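Local coordinates for beta sliding clamp (Bartonella birtlesii LL-WM9, PDB 6PTR), which probably encircles DNA as a ring-shaped head-to-tail homodimer and tethers DNA polymerases and other proteins to it for processive synthesis, at residues H147-T152 / Q192-E196. Sequence-based numbering, arbitrary orientation.
Sequences HLLDCT and QVDME
The carbonyl oxygen of Leu-148 accepts a bond from Thr-152 OG1 at 2.9 Å, tilted 24° from the carbonyl plane, and a weak one from Cys-151 N, while CG1 of Val-193 packs against the same O at 3.6 Å. Threonine suits this place because its two branches divide the work: with OG1 between the backbone N and the carbonyl carbon (chi1 51°), CG2 is left beside the N and meets Val-193 CG1 at 3.6 Å. Val-193, compact and beta-branched as befits a strand, enters between Leu-148, Cys-151 and Thr-152. Its CG2 lies 3.8 Å from CD2 of Leu-148, the side chains crossing at about a right angle, and its CB rests on Cys-151 CB. The forked end of Leu-148 serves two neighbours, since its CD1 reaches Met-195 SD at 3.8 Å. Cysteine is small, consistent with the 7.9 Å approach between the axes of segments 147-152 and 192-196; its SG stands over one face of the His-147 ring, offset toward the rim. A water donates to Asp-194 O and weakly accepts from His-147 NE2. Helix segment 147-152 runs nearly antiparallel (163°) to 192-196, whose strand lies between 179-185 and 372-376: the helix-on-sheet layering of the DNA clamp fold.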
ATOM      1  N   HIS C 147       1.227  21.102  17.273  1.00 25.83           N
ATOM      2  CA  HIS C 147       0.461  20.575  18.397  1.00 28.00           C
ATOM      3  C   HIS C 147      -1.019  20.897  18.238  1.00 27.47           C
ATOM      4  O   HIS C 147      -1.874  20.027  18.422  1.00 25.92           O
ATOM      5  CB  HIS C 147       1.006  21.145  19.700  1.00 31.90           C
ATOM      6  CG  HIS C 147       0.167  20.823  20.899  1.00 41.57           C
ATOM      7  ND1 HIS C 147       0.056  19.548  21.408  1.00 39.01           N
ATOM      8  CD2 HIS C 147      -0.604  21.615  21.685  1.00 40.02           C
ATOM      9  CE1 HIS C 147      -0.746  19.567  22.458  1.00 43.97           C
ATOM     10  NE2 HIS C 147      -1.158  20.809  22.649  1.00 41.09           N
ATOM     11  N   LEU C 148      -1.341  22.150  17.894  1.00 25.58           N
ATOM     12  CA  LEU C 148      -2.748  22.526  17.738  1.00 21.86           C
ATOM     13  C   LEU C 148      -3.418  21.701  16.652  1.00 23.51           C
ATOM     14  O   LEU C 148      -4.547  21.222  16.826  1.00 20.46           O
ATOM     15  CB  LEU C 148      -2.862  24.015  17.424  1.00 24.60           C
ATOM     16  CG  LEU C 148      -2.220  24.963  18.434  1.00 26.62           C
ATOM     17  CD1 LEU C 148      -2.138  26.362  17.861  1.00 26.43           C
ATOM     18  CD2 LEU C 148      -3.022  24.954  19.727  1.00 27.36           C
ATOM     19  N   LEU C 149      -2.742  21.536  15.508  1.00 20.44           N
ATOM     20  CA  LEU C 149      -3.324  20.776  14.411  1.00 20.68           C
ATOM     21  C   LEU C 149      -3.380  19.286  14.736  1.00 20.93           C
ATOM     22  O   LEU C 149      -4.339  18.598  14.355  1.00 21.38           O
ATOM     23  CB  LEU C 149      -2.523  21.009  13.126  1.00 20.43           C
ATOM     24  CG  LEU C 149      -2.576  22.455  12.640  1.00 19.63           C
ATOM     25  CD1 LEU C 149      -1.627  22.695  11.477  1.00 18.96           C
ATOM     26  CD2 LEU C 149      -3.993  22.866  12.250  1.00 19.47           C
ATOM     27  N   ASP C 150      -2.362  18.768  15.428  1.00 22.28           N
ATOM     28  CA  ASP C 150      -2.378  17.364  15.850  1.00 22.36           C
ATOM     29  C   ASP C 150      -3.547  17.057  16.771  1.00 21.15           C
ATOM     30  O   ASP C 150      -4.079  15.938  16.750  1.00 24.79           O
ATOM     31  CB  ASP C 150      -1.084  16.995  16.578  1.00 25.27           C
ATOM     32  CG  ASP C 150       0.062  16.696  15.637  1.00 30.22           C
ATOM     33  OD1 ASP C 150      -0.184  16.390  14.450  1.00 30.42           O
ATOM     34  OD2 ASP C 150       1.217  16.742  16.113  1.00 29.85           O
ATOM     35  N   CYS C 151      -3.946  18.016  17.606  1.00 22.25           N
ATOM     36  CA  CYS C 151      -5.089  17.772  18.488  1.00 23.70           C
ATOM     37  C   CYS C 151      -6.427  17.731  17.754  1.00 25.79           C
ATOM     38  O   CYS C 151      -7.395  17.182  18.300  1.00 24.95           O
ATOM     39  CB  CYS C 151      -5.179  18.846  19.571  1.00 27.13           C
ATOM     40  SG  CYS C 151      -3.895  18.817  20.825  1.00 29.12           S
ATOM     41  N   THR C 152      -6.528  18.307  16.550  1.00 20.70           N
ATOM     42  CA  THR C 152      -7.827  18.576  15.947  1.00 20.07           C
ATOM     43  C   THR C 152      -8.031  17.987  14.559  1.00 22.24           C
ATOM     44  O   THR C 152      -9.185  17.760  14.178  1.00 22.17           O
ATOM     45  CB  THR C 152      -8.081  20.090  15.878  1.00 24.20           C
ATOM     46  OG1 THR C 152      -6.952  20.738  15.277  1.00 22.14           O
ATOM     47  CG2 THR C 152      -8.272  20.657  17.289  1.00 21.46           C
ATOM     48  N   GLN C 192     -11.232  20.052  20.787  1.00 18.27           N
ATOM     49  CA  GLN C 192     -11.025  21.447  21.151  1.00 23.28           C
ATOM     50  C   GLN C 192      -9.661  21.589  21.795  1.00 23.10           C
ATOM     51  O   GLN C 192      -9.361  20.889  22.768  1.00 19.86           O
ATOM     52  CB  GLN C 192     -12.102  21.928  22.135  1.00 20.57           C
ATOM     53  CG  GLN C 192     -11.868  23.355  22.600  1.00 20.17           C
ATOM     54  CD  GLN C 192     -12.901  23.818  23.622  1.00 28.86           C
ATOM     55  OE1 GLN C 192     -13.982  24.245  23.262  1.00 31.07           O
ATOM     56  NE2 GLN C 192     -12.557  23.741  24.899  1.00 28.27           N
ATOM     57  N   VAL C 193      -8.836  22.502  21.273  1.00 18.56           N
ATOM     58  CA  VAL C 193      -7.542  22.798  21.890  1.00 21.84           C
ATOM     59  C   VAL C 193      -7.388  24.304  22.032  1.00 20.36           C
ATOM     60  O   VAL C 193      -7.738  25.059  21.117  1.00 23.62           O
ATOM     61  CB  VAL C 193      -6.372  22.187  21.086  1.00 21.76           C
ATOM     62  CG1 VAL C 193      -6.353  22.676  19.619  1.00 20.69           C
ATOM     63  CG2 VAL C 193      -5.040  22.442  21.812  1.00 24.66           C
ATOM     64  N   ASP C 194      -6.859  24.729  23.181  1.00 24.65           N
ATOM     65  CA  ASP C 194      -6.608  26.123  23.530  1.00 25.07           C
ATOM     66  C   ASP C 194      -5.121  26.353  23.748  1.00 31.86           C
ATOM     67  O   ASP C 194      -4.401  25.452  24.185  1.00 32.56           O
ATOM     68  CB  ASP C 194      -7.320  26.528  24.836  1.00 32.11           C
ATOM     69  CG  ASP C 194      -8.822  26.583  24.696  1.00 39.01           C
ATOM     70  OD1 ASP C 194      -9.304  26.762  23.569  1.00 49.71           O
ATOM     71  OD2 ASP C 194      -9.524  26.452  25.715  1.00 43.45           O
ATOM     72  N   MET C 195      -4.686  27.581  23.467  1.00 25.01           N
ATOM     73  CA  MET C 195      -3.425  28.094  23.998  1.00 26.93           C
ATOM     74  C   MET C 195      -3.606  29.560  24.351  1.00 28.21           C
ATOM     75  O   MET C 195      -4.536  30.223  23.880  1.00 31.98           O
ATOM     76  CB  MET C 195      -2.274  27.953  23.003  1.00 32.43           C
ATOM     77  CG  MET C 195      -2.438  28.829  21.795  1.00 31.41           C
ATOM     78  SD  MET C 195      -1.037  28.707  20.659  1.00 33.94           S
ATOM     79  CE  MET C 195       0.169  29.734  21.505  1.00 36.53           C
ATOM     80  N   GLU C 196      -2.706  30.062  25.203  1.00 30.49           N
ATOM     81  CA  GLU C 196      -2.636  31.493  25.430  1.00 32.07           C
ATOM     82  C   GLU C 196      -2.350  32.177  24.105  1.00 39.38           C
ATOM     83  O   GLU C 196      -1.430  31.788  23.381  1.00 32.75           O
ATOM     84  CB  GLU C 196      -1.546  31.819  26.451  1.00 36.78           C
ATOM     85  CG  GLU C 196      -1.422  33.302  26.741  1.00 49.77           C
ATOM     86  CD  GLU C 196      -0.628  33.591  28.010  1.00 60.53           C
ATOM     87  OE1 GLU C 196      -0.736  32.808  28.979  1.00 60.42           O
ATOM     88  OE2 GLU C 196       0.102  34.605  28.030  1.00 61.57           O
TER
HETATM   89  O   HOH W   1      -2.243  23.638  23.851  1.00 44.82           O